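Local coordinates for glutathione S-transferase (Pseudomonas fluorescens, PDB 3M3M), which binds glutathione and probably catalyses its conjugation to electrophilic substrates, as a glutathione transferase, at residues E68-L73 and Q95-E100; S12-K17 and S103-I108; K19-L24 and S80-S85. All coordinates share one frame; numbering follows the deposited sequence.

Contact 1: E68-L73 and Q95-E100; sequences ESNAIL and QWQFFE. With NA (sodium ion), chain C; GSH (glutathione), chain B.
Asn70 faces Gln97 where the short helical segments 69-73 and 95-100 run nearly antiparallel, at 161°, with their axes 10.9 Å apart. The contact joins the thioredoxin-fold domain of a glutathione S-transferase to its all-helical domain. Asn70 carries it. Its CG stands anti to the carbonyl carbon (chi1 -72°), which sends the amide across the gap to the helical domain. ND2 of Asn70 gives a hydrogen bond of 2.9 Å to Glu100 OE1, meeting that oxygen nearly end-on. The other carboxylate oxygen, Glu100 OE2, forms a salt bridge with Lys17, which also bonds Asn70 OD1. These buried polar groups are thus linked to one another. Gln97 slides past Asn70 in the opposite direction, and the two amide planes stack 12° apart. Its OE1 is bonded to Asn74, and Gln97 NE2 lies 3.7 Å from Leu73 CD1. The start of helix 69-77 serves the ligand. Glu68, at the N-cap position, accepts from the glutathione amine N1 through OE1. The same OE1 and glutathione O12 both bind the sodium ion. Ser69 grips both oxygens of one glutathione carboxylate: its backbone N reaches O11 at 2.8 Å, and Ser69 OG reaches O12 at 2.7 Å.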
loop_
_atom_site.group_PDB
_atom_site.type_symbol
_atom_site.label_atom_id
_atom_site.label_comp_id
_atom_site.label_asym_id
_atom_site.label_seq_id
_atom_site.Cartn_x
_atom_site.Cartn_y
_atom_site.Cartn_z
ATOM N N GLU A 68 -4.574 -10.235 1.843
ATOM C CA GLU A 68 -4.985 -8.844 1.801
ATOM C C GLU A 68 -3.976 -7.982 2.583
ATOM O O GLU A 68 -3.908 -8.047 3.706
ATOM C CB GLU A 68 -6.402 -8.653 2.296
ATOM C CG GLU A 68 -7.448 -9.198 1.336
ATOM C CD GLU A 68 -7.482 -8.504 0.001
ATOM O OE1 GLU A 68 -7.353 -7.313 -0.032
ATOM O OE2 GLU A 68 -7.739 -9.199 -0.928
ATOM N N SER A 69 -3.254 -7.160 1.853
ATOM C CA SER A 69 -2.232 -6.310 2.444
ATOM C C SER A 69 -2.793 -5.499 3.579
ATOM O O SER A 69 -2.123 -5.381 4.602
ATOM C CB SER A 69 -1.635 -5.330 1.373
ATOM O OG SER A 69 -2.613 -4.449 0.828
ATOM N N ASN A 70 -3.990 -4.949 3.426
ATOM C CA ASN A 70 -4.488 -4.098 4.529
ATOM C C ASN A 70 -4.903 -4.917 5.774
ATOM O O ASN A 70 -4.831 -4.392 6.892
ATOM C CB ASN A 70 -5.626 -3.197 4.086
ATOM C CG ASN A 70 -5.156 -2.056 3.186
ATOM O OD1 ASN A 70 -3.971 -1.846 2.973
ATOM N ND2 ASN A 70 -6.112 -1.356 2.590
ATOM N N ALA A 71 -5.279 -6.207 5.563
ATOM C CA ALA A 71 -5.605 -7.062 6.763
ATOM C C ALA A 71 -4.295 -7.475 7.423
ATOM O O ALA A 71 -4.188 -7.435 8.633
ATOM C CB ALA A 71 -6.378 -8.327 6.314
ATOM N N ILE A 72 -3.300 -7.714 6.596
ATOM C CA ILE A 72 -1.951 -8.009 7.170
ATOM C C ILE A 72 -1.418 -6.821 7.984
ATOM O O ILE A 72 -0.893 -7.018 9.102
ATOM C CB ILE A 72 -0.951 -8.439 6.042
ATOM C CG1 ILE A 72 -1.422 -9.765 5.381
ATOM C CG2 ILE A 72 0.500 -8.560 6.695
ATOM C CD1 ILE A 72 -0.744 -9.902 3.969
ATOM N N LEU A 73 -1.598 -5.582 7.527
ATOM C CA LEU A 73 -1.213 -4.429 8.317
ATOM C C LEU A 73 -1.933 -4.448 9.666
ATOM O O LEU A 73 -1.319 -4.158 10.720
ATOM C CB LEU A 73 -1.525 -3.111 7.593
ATOM C CG LEU A 73 -0.695 -2.809 6.320
ATOM C CD1 LEU A 73 -1.206 -1.499 5.677
ATOM C CD2 LEU A 73 0.812 -2.684 6.782
ATOM N N GLN A 95 -11.452 3.256 7.816
ATOM C CA GLN A 95 -12.112 4.035 6.751
ATOM C C GLN A 95 -11.080 4.360 5.673
ATOM O O GLN A 95 -11.356 4.178 4.517
ATOM C CB GLN A 95 -12.659 5.329 7.411
ATOM C CG GLN A 95 -13.145 6.348 6.453
ATOM C CD GLN A 95 -13.384 7.641 7.217
ATOM O OE1 GLN A 95 -14.416 7.827 7.879
ATOM N NE2 GLN A 95 -12.378 8.552 7.153
ATOM N N TRP A 96 -9.929 4.932 6.057
ATOM C CA TRP A 96 -8.948 5.273 5.064
ATOM C C TRP A 96 -8.422 4.003 4.317
ATOM O O TRP A 96 -8.094 4.102 3.149
ATOM C CB TRP A 96 -7.771 6.064 5.727
ATOM C CG TRP A 96 -8.192 7.438 6.027
ATOM C CD1 TRP A 96 -8.520 7.908 7.275
ATOM C CD2 TRP A 96 -8.529 8.460 5.093
ATOM N NE1 TRP A 96 -9.011 9.201 7.202
ATOM C CE2 TRP A 96 -8.981 9.589 5.873
ATOM C CE3 TRP A 96 -8.413 8.583 3.680
ATOM C CZ2 TRP A 96 -9.390 10.786 5.284
ATOM C CZ3 TRP A 96 -8.843 9.810 3.096
ATOM C CH2 TRP A 96 -9.297 10.891 3.921
ATOM N N GLN A 97 -8.299 2.895 5.020
ATOM C CA GLN A 97 -7.876 1.657 4.330
ATOM C C GLN A 97 -8.929 1.122 3.314
ATOM O O GLN A 97 -8.491 0.667 2.251
ATOM C CB GLN A 97 -7.517 0.583 5.323
ATOM C CG GLN A 97 -6.240 0.949 6.221
ATOM C CD GLN A 97 -5.841 -0.223 7.021
ATOM O OE1 GLN A 97 -6.687 -0.824 7.701
ATOM N NE2 GLN A 97 -4.553 -0.594 6.933
ATOM N N PHE A 98 -10.232 1.099 3.627
ATOM C CA PHE A 98 -11.202 0.651 2.630
ATOM C C PHE A 98 -11.225 1.670 1.508
ATOM O O PHE A 98 -11.367 1.295 0.343
ATOM C CB PHE A 98 -12.556 0.468 3.346
ATOM C CG PHE A 98 -12.569 -0.751 4.208
ATOM C CD1 PHE A 98 -12.460 -1.993 3.593
ATOM C CD2 PHE A 98 -12.702 -0.674 5.607
ATOM C CE1 PHE A 98 -12.456 -3.174 4.370
ATOM C CE2 PHE A 98 -12.698 -1.794 6.396
ATOM C CZ PHE A 98 -12.564 -3.071 5.769
ATOM N N PHE A 99 -11.174 2.976 1.850
ATOM C CA PHE A 99 -11.091 4.000 0.812
ATOM C C PHE A 99 -9.896 3.752 -0.098
ATOM O O PHE A 99 -9.979 3.865 -1.322
ATOM C CB PHE A 99 -10.915 5.391 1.499
ATOM C CG PHE A 99 -10.348 6.508 0.594
ATOM C CD1 PHE A 99 -11.174 7.345 -0.172
ATOM C CD2 PHE A 99 -8.908 6.741 0.594
ATOM C CE1 PHE A 99 -10.589 8.396 -1.010
ATOM C CE2 PHE A 99 -8.377 7.802 -0.162
ATOM C CZ PHE A 99 -9.173 8.598 -0.936
ATOM N N GLU A 100 -8.781 3.328 0.509
ATOM C CA GLU A 100 -7.584 3.071 -0.357
ATOM C C GLU A 100 -7.803 1.892 -1.358
ATOM O O GLU A 100 -7.454 2.025 -2.603
ATOM C CB GLU A 100 -6.351 2.748 0.512
ATOM C CG GLU A 100 -5.091 2.463 -0.338
ATOM C CD GLU A 100 -4.793 0.952 -0.527
ATOM O OE1 GLU A 100 -5.274 0.125 0.256
ATOM O OE2 GLU A 100 -3.967 0.617 -1.379
HETATM NA NA NA C . -5.976 -5.128 1.253
HETATM N N1 GSH B . -6.640 -6.294 -2.404
HETATM C CA1 GSH B . -5.284 -6.963 -2.501
HETATM C C1 GSH B . -4.320 -6.470 -1.418
HETATM O O11 GSH B . -3.486 -7.304 -0.958
HETATM O O12 GSH B . -4.366 -5.255 -1.083
HETATM C CB1 GSH B . -4.757 -6.620 -3.932
HETATM C CG1 GSH B . -3.411 -7.262 -4.049
HETATM C CD1 GSH B . -2.950 -7.293 -5.522
HETATM O OE1 GSH B . -3.738 -6.745 -6.529
HETATM N N2 GSH B . -1.757 -7.862 -5.867
HETATM C CA2 GSH B . -1.324 -7.871 -7.264
HETATM C C2 GSH B . -1.342 -9.272 -7.697
HETATM O O2 GSH B . -0.935 -10.193 -6.830
HETATM C CB2 GSH B . 0.119 -7.302 -7.281
HETATM S SG2 GSH B . 0.136 -5.504 -6.714
HETATM N N3 GSH B . -1.771 -9.595 -8.907
HETATM C CA3 GSH B . -1.679 -11.008 -9.310
HETATM C C3 GSH B . -2.881 -11.479 -10.109
HETATM O O31 GSH B . -2.797 -12.510 -10.844
HETATM O O32 GSH B . -3.956 -10.867 -9.998
#

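Contact 2: S12-K17 and S103-I108; sequences SGNCYK and SHEPYI. With GSH (glutathione), chain B.
Asn14 meets Glu105 across the cleft between the two domains of this glutathione S-transferase, beside the bound glutathione. Asn14 lies in the first turn of helix 13-24, and Ser12 holds the N-cap position before it. Both belong to the glutathione pocket. Glu105 comes from a kinked part of helix 87-117, where Pro106 has no N-H to give to the turn before. Along Asn14, CB leaves the helix and passes 4.2 Å from glutathione O12. CG of Asn14 comes closer, 3.7 Å from glutathione O12. The amide then ends between the ligand, Glu105 and Lys17. One end of the Asn14 amide, modelled as OD1, lies 2.8 Å from Glu105 OE2; the other end is near Lys17 NZ. The amide is probably turned over in the model, and with it turned back both pairs may be hydrogen bonds. The Glu105 chain has CG anti to the backbone N (chi1 -158°) and bends at the next bond, and this brings its carboxylate to the amide. The side chains cross at about a right angle, yet their flat ends are only 22° apart. An alanine in place of Asn14 would probably leave the Glu105 carboxylate without its partner on helix 13-24 and open a gap beside the glutathione carboxylate. Lys17 NZ, salt-bridged to Glu100, stays 6.2 Å from Glu105 OE2. The contact thus places a neutral amide close to a buried carboxylate and a buried ammonium group, and which of its ends faces which is left open by the model.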
loop_
_atom_site.group_PDB
_atom_site.type_symbol
_atom_site.label_atom_id
_atom_site.label_comp_id
_atom_site.label_asym_id
_atom_site.label_seq_id
_atom_site.Cartn_x
_atom_site.Cartn_y
_atom_site.Cartn_z
ATOM N N SER A 12 5.677 -4.096 -5.978
ATOM C CA SER A 12 4.227 -3.973 -5.788
ATOM C C SER A 12 3.943 -3.098 -4.563
ATOM O O SER A 12 4.489 -3.403 -3.493
ATOM C CB SER A 12 3.671 -5.371 -5.487
ATOM O OG SER A 12 2.376 -5.298 -4.789
ATOM N N GLY A 13 3.154 -2.038 -4.729
ATOM C CA GLY A 13 2.811 -1.162 -3.647
ATOM C C GLY A 13 2.147 -1.956 -2.532
ATOM O O GLY A 13 2.403 -1.686 -1.351
ATOM N N ASN A 14 1.260 -2.906 -2.876
ATOM C CA ASN A 14 0.594 -3.696 -1.826
ATOM C C ASN A 14 1.582 -4.500 -0.975
ATOM O O ASN A 14 1.416 -4.637 0.237
ATOM C CB ASN A 14 -0.470 -4.614 -2.435
ATOM C CG ASN A 14 -1.595 -3.788 -3.051
ATOM O OD1 ASN A 14 -1.928 -3.970 -4.262
ATOM N ND2 ASN A 14 -2.183 -2.898 -2.238
ATOM N N CYS A 15 2.665 -4.975 -1.601
ATOM C CA CYS A 15 3.706 -5.700 -0.865
ATOM C C CYS A 15 4.653 -4.751 -0.103
ATOM O O CYS A 15 5.125 -5.099 1.013
ATOM C CB CYS A 15 4.538 -6.522 -1.888
ATOM S SG CYS A 15 3.538 -7.834 -2.667
ATOM N N TYR A 16 4.956 -3.572 -0.691
ATOM C CA TYR A 16 5.722 -2.570 0.022
ATOM C C TYR A 16 5.099 -2.188 1.380
ATOM O O TYR A 16 5.796 -2.001 2.403
ATOM C CB TYR A 16 5.869 -1.316 -0.854
ATOM C CG TYR A 16 6.609 -0.183 -0.142
ATOM C CD1 TYR A 16 7.755 -0.432 0.708
ATOM C CD2 TYR A 16 6.122 1.132 -0.299
ATOM C CE1 TYR A 16 8.405 0.674 1.363
ATOM C CE2 TYR A 16 6.760 2.240 0.350
ATOM C CZ TYR A 16 7.924 1.966 1.147
ATOM O OH TYR A 16 8.514 3.036 1.820
ATOM N N LYS A 17 3.746 -2.105 1.456
ATOM C CA LYS A 17 3.119 -1.875 2.736
ATOM C C LYS A 17 3.609 -2.827 3.808
ATOM O O LYS A 17 3.839 -2.369 4.949
ATOM C CB LYS A 17 1.579 -2.170 2.655
ATOM C CG LYS A 17 0.818 -1.209 1.753
ATOM C CD LYS A 17 -0.561 -1.791 1.445
ATOM C CE LYS A 17 -1.275 -0.897 0.439
ATOM N NZ LYS A 17 -2.666 -1.429 0.102
ATOM N N SER A 103 -11.233 3.350 -3.813
ATOM C CA SER A 103 -11.225 4.658 -4.469
ATOM C C SER A 103 -9.870 5.126 -4.962
ATOM O O SER A 103 -9.812 6.135 -5.623
ATOM C CB SER A 103 -11.798 5.720 -3.475
ATOM O OG SER A 103 -13.230 5.463 -3.318
ATOM N N HIS A 104 -8.777 4.484 -4.584
ATOM C CA HIS A 104 -7.418 4.986 -4.807
ATOM C C HIS A 104 -6.557 3.932 -5.556
ATOM O O HIS A 104 -6.210 4.129 -6.685
ATOM C CB HIS A 104 -6.825 5.313 -3.435
ATOM C CG HIS A 104 -5.431 5.845 -3.433
ATOM N ND1 HIS A 104 -4.327 5.030 -3.377
ATOM C CD2 HIS A 104 -4.969 7.107 -3.401
ATOM C CE1 HIS A 104 -3.243 5.770 -3.345
ATOM N NE2 HIS A 104 -3.602 7.033 -3.379
ATOM N N GLU A 105 -6.318 2.796 -4.898
ATOM C CA GLU A 105 -5.480 1.758 -5.513
ATOM C C GLU A 105 -5.860 1.425 -7.015
ATOM O O GLU A 105 -4.994 1.411 -7.895
ATOM C CB GLU A 105 -5.387 0.487 -4.578
ATOM C CG GLU A 105 -4.168 -0.384 -4.838
ATOM C CD GLU A 105 -4.344 -1.409 -5.901
ATOM O OE1 GLU A 105 -5.346 -1.336 -6.704
ATOM O OE2 GLU A 105 -3.451 -2.325 -6.017
ATOM N N PRO A 106 -7.164 1.191 -7.346
ATOM C CA PRO A 106 -7.438 0.787 -8.731
ATOM C C PRO A 106 -7.125 1.863 -9.744
ATOM O O PRO A 106 -7.118 1.531 -10.953
ATOM C CB PRO A 106 -8.969 0.615 -8.725
ATOM C CG PRO A 106 -9.309 0.204 -7.266
ATOM C CD PRO A 106 -8.384 1.151 -6.517
ATOM N N TYR A 107 -6.901 3.102 -9.315
ATOM C CA TYR A 107 -6.577 4.193 -10.282
ATOM C C TYR A 107 -5.069 4.481 -10.230
ATOM O O TYR A 107 -4.423 4.542 -11.243
ATOM C CB TYR A 107 -7.404 5.467 -9.954
ATOM C CG TYR A 107 -8.880 5.026 -9.837
ATOM C CD1 TYR A 107 -9.468 4.364 -10.881
ATOM C CD2 TYR A 107 -9.582 5.129 -8.641
ATOM C CE1 TYR A 107 -10.808 3.880 -10.838
ATOM C CE2 TYR A 107 -10.900 4.627 -8.547
ATOM C CZ TYR A 107 -11.493 3.994 -9.657
ATOM O OH TYR A 107 -12.801 3.465 -9.632
ATOM N N ILE A 108 -4.514 4.662 -9.017
ATOM C CA ILE A 108 -3.092 5.014 -8.868
ATOM C C ILE A 108 -2.270 3.813 -9.257
ATOM O O ILE A 108 -1.391 3.954 -10.091
ATOM C CB ILE A 108 -2.708 5.530 -7.468
ATOM C CG1 ILE A 108 -3.690 6.668 -7.000
ATOM C CG2 ILE A 108 -1.181 5.840 -7.405
ATOM C CD1 ILE A 108 -3.620 7.952 -7.806
HETATM N N1 GSH B . -6.640 -6.294 -2.404
HETATM C CA1 GSH B . -5.284 -6.963 -2.501
HETATM C C1 GSH B . -4.320 -6.470 -1.418
HETATM O O11 GSH B . -3.486 -7.304 -0.958
HETATM O O12 GSH B . -4.366 -5.255 -1.083
HETATM C CB1 GSH B . -4.757 -6.620 -3.932
HETATM C CG1 GSH B . -3.411 -7.262 -4.049
HETATM C CD1 GSH B . -2.950 -7.293 -5.522
HETATM O OE1 GSH B . -3.738 -6.745 -6.529
HETATM N N2 GSH B . -1.757 -7.862 -5.867
HETATM C CA2 GSH B . -1.324 -7.871 -7.264
HETATM C C2 GSH B . -1.342 -9.272 -7.697
HETATM O O2 GSH B . -0.935 -10.193 -6.830
HETATM C CB2 GSH B . 0.119 -7.302 -7.281
HETATM S SG2 GSH B . 0.136 -5.504 -6.714
HETATM N N3 GSH B . -1.771 -9.595 -8.907
HETATM C CA3 GSH B . -1.679 -11.008 -9.310
HETATM C C3 GSH B . -2.881 -11.479 -10.109
HETATM O O31 GSH B . -2.797 -12.510 -10.844
HETATM O O32 GSH B . -3.956 -10.867 -9.998
#

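Contact 3: K19-L24 and S80-S85; sequences KLMLNL and SQFLPS
The methyl CE of Met21 lies over one face of the Phe82 ring, and Leu24 meets the same ring obliquely. Helix 13-24 of the thioredoxin-fold domain is here packed against the loop that leads from helix 69-77 to helix 87-117. This loop links the two domains of the glutathione S-transferase fold. Met21 is modelled as selenomethionine. Its chain starts with CG anti to the backbone N (chi1 -180°) and then bends twice, which turns the methyl group onto the ring. Met21 CE sits 3.9 Å from the centroid of the Phe82 ring and 24° off the normal, a CH-pi contact. It is offset toward the rim, with Phe82 CD2 the closest ring atom to Met21 CE at 3.6 Å. The SE atom of Met21 is farther, 5.4 Å from the centroid of the Phe82 ring, and oblique to it. The pair is a Met-aromatic contact made mainly through the methyl. Met21 and Phe82 slide past each other in opposite directions, so each chain runs toward the other's backbone. Leu24 touches the far end of the ring, with its CB 4.0 Å from Phe82 CZ. On the face opposite Met21, Gln81 CG of the loop itself lies 3.8 Å above the plane of the Phe82 ring. The ring is therefore held between a loop side chain and a helix side chain. Further out, Met21 also packs on Leu73 and Leu76 of helix 69-77 and on Ile159 and Ile162 of the helical domain. The backbone of Phe82 is bonded to Ile159. The loop is folded as a type I turn from Ser80 to Leu83. Within it Ser80 forms an ST turn, its OG accepting from Phe82 N at 3.0 Å.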
loop_
_atom_site.group_PDB
_atom_site.type_symbol
_atom_site.label_atom_id
_atom_site.label_comp_id
_atom_site.label_asym_id
_atom_site.label_seq_id
_atom_site.Cartn_x
_atom_site.Cartn_y
_atom_site.Cartn_z
ATOM N N LYS A 19 6.516 -4.798 3.725
ATOM C CA LYS A 19 7.991 -4.546 3.974
ATOM C C LYS A 19 8.107 -3.372 4.959
ATOM O O LYS A 19 8.867 -3.419 5.949
ATOM C CB LYS A 19 8.686 -4.188 2.640
ATOM C CG LYS A 19 10.207 -3.885 2.894
ATOM C CD LYS A 19 10.847 -3.246 1.650
ATOM C CE LYS A 19 12.341 -2.851 2.004
ATOM N NZ LYS A 19 13.020 -2.307 0.746
ATOM N N LEU A 20 7.414 -2.271 4.636
ATOM C CA LEU A 20 7.512 -1.088 5.533
ATOM C C LEU A 20 7.049 -1.383 6.964
ATOM O O LEU A 20 7.753 -1.079 7.951
ATOM C CB LEU A 20 6.617 0.046 4.938
ATOM C CG LEU A 20 6.649 1.395 5.713
ATOM C CD1 LEU A 20 8.181 1.900 6.090
ATOM C CD2 LEU A 20 5.930 2.455 4.797
HETATM N N MSE A 21 5.869 -2.028 7.079
HETATM C CA MSE A 21 5.371 -2.359 8.451
HETATM C C MSE A 21 6.311 -3.281 9.264
HETATM O O MSE A 21 6.585 -2.981 10.439
HETATM C CB MSE A 21 4.023 -3.022 8.303
HETATM C CG MSE A 21 3.324 -3.441 9.606
HETATM SE SE MSE A 21 2.438 -1.848 10.431
HETATM C CE MSE A 21 3.936 -0.959 11.371
ATOM N N LEU A 22 6.834 -4.322 8.618
ATOM C CA LEU A 22 7.763 -5.207 9.304
ATOM C C LEU A 22 9.006 -4.444 9.806
ATOM O O LEU A 22 9.458 -4.661 10.983
ATOM C CB LEU A 22 8.130 -6.417 8.408
ATOM C CG LEU A 22 6.941 -7.394 8.176
ATOM C CD1 LEU A 22 7.327 -8.224 6.947
ATOM C CD2 LEU A 22 6.760 -8.261 9.436
ATOM N N ASN A 23 9.570 -3.602 8.947
ATOM C CA ASN A 23 10.768 -2.809 9.368
ATOM C C ASN A 23 10.444 -1.766 10.440
ATOM O O ASN A 23 11.200 -1.588 11.384
ATOM C CB ASN A 23 11.481 -2.178 8.139
ATOM C CG ASN A 23 12.226 -3.236 7.366
ATOM O OD1 ASN A 23 13.414 -3.508 7.688
ATOM N ND2 ASN A 23 11.567 -3.921 6.450
ATOM N N LEU A 24 9.294 -1.105 10.337
ATOM C CA LEU A 24 8.957 -0.066 11.328
ATOM C C LEU A 24 8.841 -0.755 12.721
ATOM O O LEU A 24 9.239 -0.148 13.705
ATOM C CB LEU A 24 7.579 0.562 11.030
ATOM C CG LEU A 24 7.683 1.557 9.906
ATOM C CD1 LEU A 24 6.171 1.884 9.447
ATOM C CD2 LEU A 24 8.453 2.901 10.330
ATOM N N SER A 80 0.063 -1.799 18.764
ATOM C CA SER A 80 1.171 -0.871 18.604
ATOM C C SER A 80 0.659 0.545 18.457
ATOM O O SER A 80 -0.581 0.792 18.318
ATOM C CB SER A 80 2.066 -1.199 17.376
ATOM O OG SER A 80 1.337 -0.853 16.183
ATOM N N GLN A 81 1.588 1.508 18.386
ATOM C CA GLN A 81 1.211 2.882 18.194
ATOM C C GLN A 81 0.691 3.092 16.744
ATOM O O GLN A 81 0.279 4.235 16.412
ATOM C CB GLN A 81 2.422 3.793 18.323
ATOM C CG GLN A 81 3.557 3.495 17.320
ATOM C CD GLN A 81 4.580 2.438 17.841
ATOM O OE1 GLN A 81 4.253 1.508 18.633
ATOM N NE2 GLN A 81 5.825 2.600 17.388
ATOM N N PHE A 82 0.787 2.065 15.904
ATOM C CA PHE A 82 0.270 2.276 14.474
ATOM C C PHE A 82 -1.188 1.938 14.262
ATOM O O PHE A 82 -1.687 2.080 13.109
ATOM C CB PHE A 82 1.142 1.463 13.505
ATOM C CG PHE A 82 2.569 1.859 13.596
ATOM C CD1 PHE A 82 2.986 2.990 12.924
ATOM C CD2 PHE A 82 3.507 1.054 14.272
ATOM C CE1 PHE A 82 4.344 3.367 12.930
ATOM C CE2 PHE A 82 4.889 1.433 14.309
ATOM C CZ PHE A 82 5.281 2.593 13.657
ATOM N N LEU A 83 -1.850 1.456 15.315
ATOM C CA LEU A 83 -3.303 1.098 15.186
ATOM C C LEU A 83 -3.946 1.527 16.537
ATOM O O LEU A 83 -3.730 0.843 17.559
ATOM C CB LEU A 83 -3.494 -0.446 14.966
ATOM C CG LEU A 83 -4.997 -0.856 14.897
ATOM C CD1 LEU A 83 -5.652 -0.111 13.764
ATOM C CD2 LEU A 83 -5.035 -2.323 14.750
ATOM N N PRO A 84 -4.764 2.594 16.503
ATOM C CA PRO A 84 -5.452 3.065 17.706
ATOM C C PRO A 84 -6.380 1.988 18.240
ATOM O O PRO A 84 -6.944 1.217 17.486
ATOM C CB PRO A 84 -6.261 4.282 17.238
ATOM C CG PRO A 84 -5.619 4.753 15.926
ATOM C CD PRO A 84 -4.933 3.503 15.343
ATOM N N SER A 85 -6.532 1.924 19.561
ATOM C CA SER A 85 -7.497 0.975 20.144
ATOM C C SER A 85 -8.880 1.656 20.378
ATOM O O SER A 85 -9.871 0.936 20.440
ATOM C CB SER A 85 -6.923 0.441 21.494
ATOM O OG SER A 85 -6.559 1.586 22.259
#

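In the fold
All three contacts are buried. Contacts 1 and 2 are the more central: both use helix 87-117 and both touch glutathione. They are polar, built on amides and carboxylates, and Lys17 of contact 2 joins the polar network of contact 1. Contact 3 lies farther out, about 13 Å from the centre of the chain to its own centre, and is apolar. It shares helix 13-24 with contact 2, but at the other end, away from the ligand. Leu73 of contact 1 packs on Met21 of contact 3. Polar chemistry thus gathers at the glutathione end of helix 13-24, and hydrophobic packing at its C-terminal end.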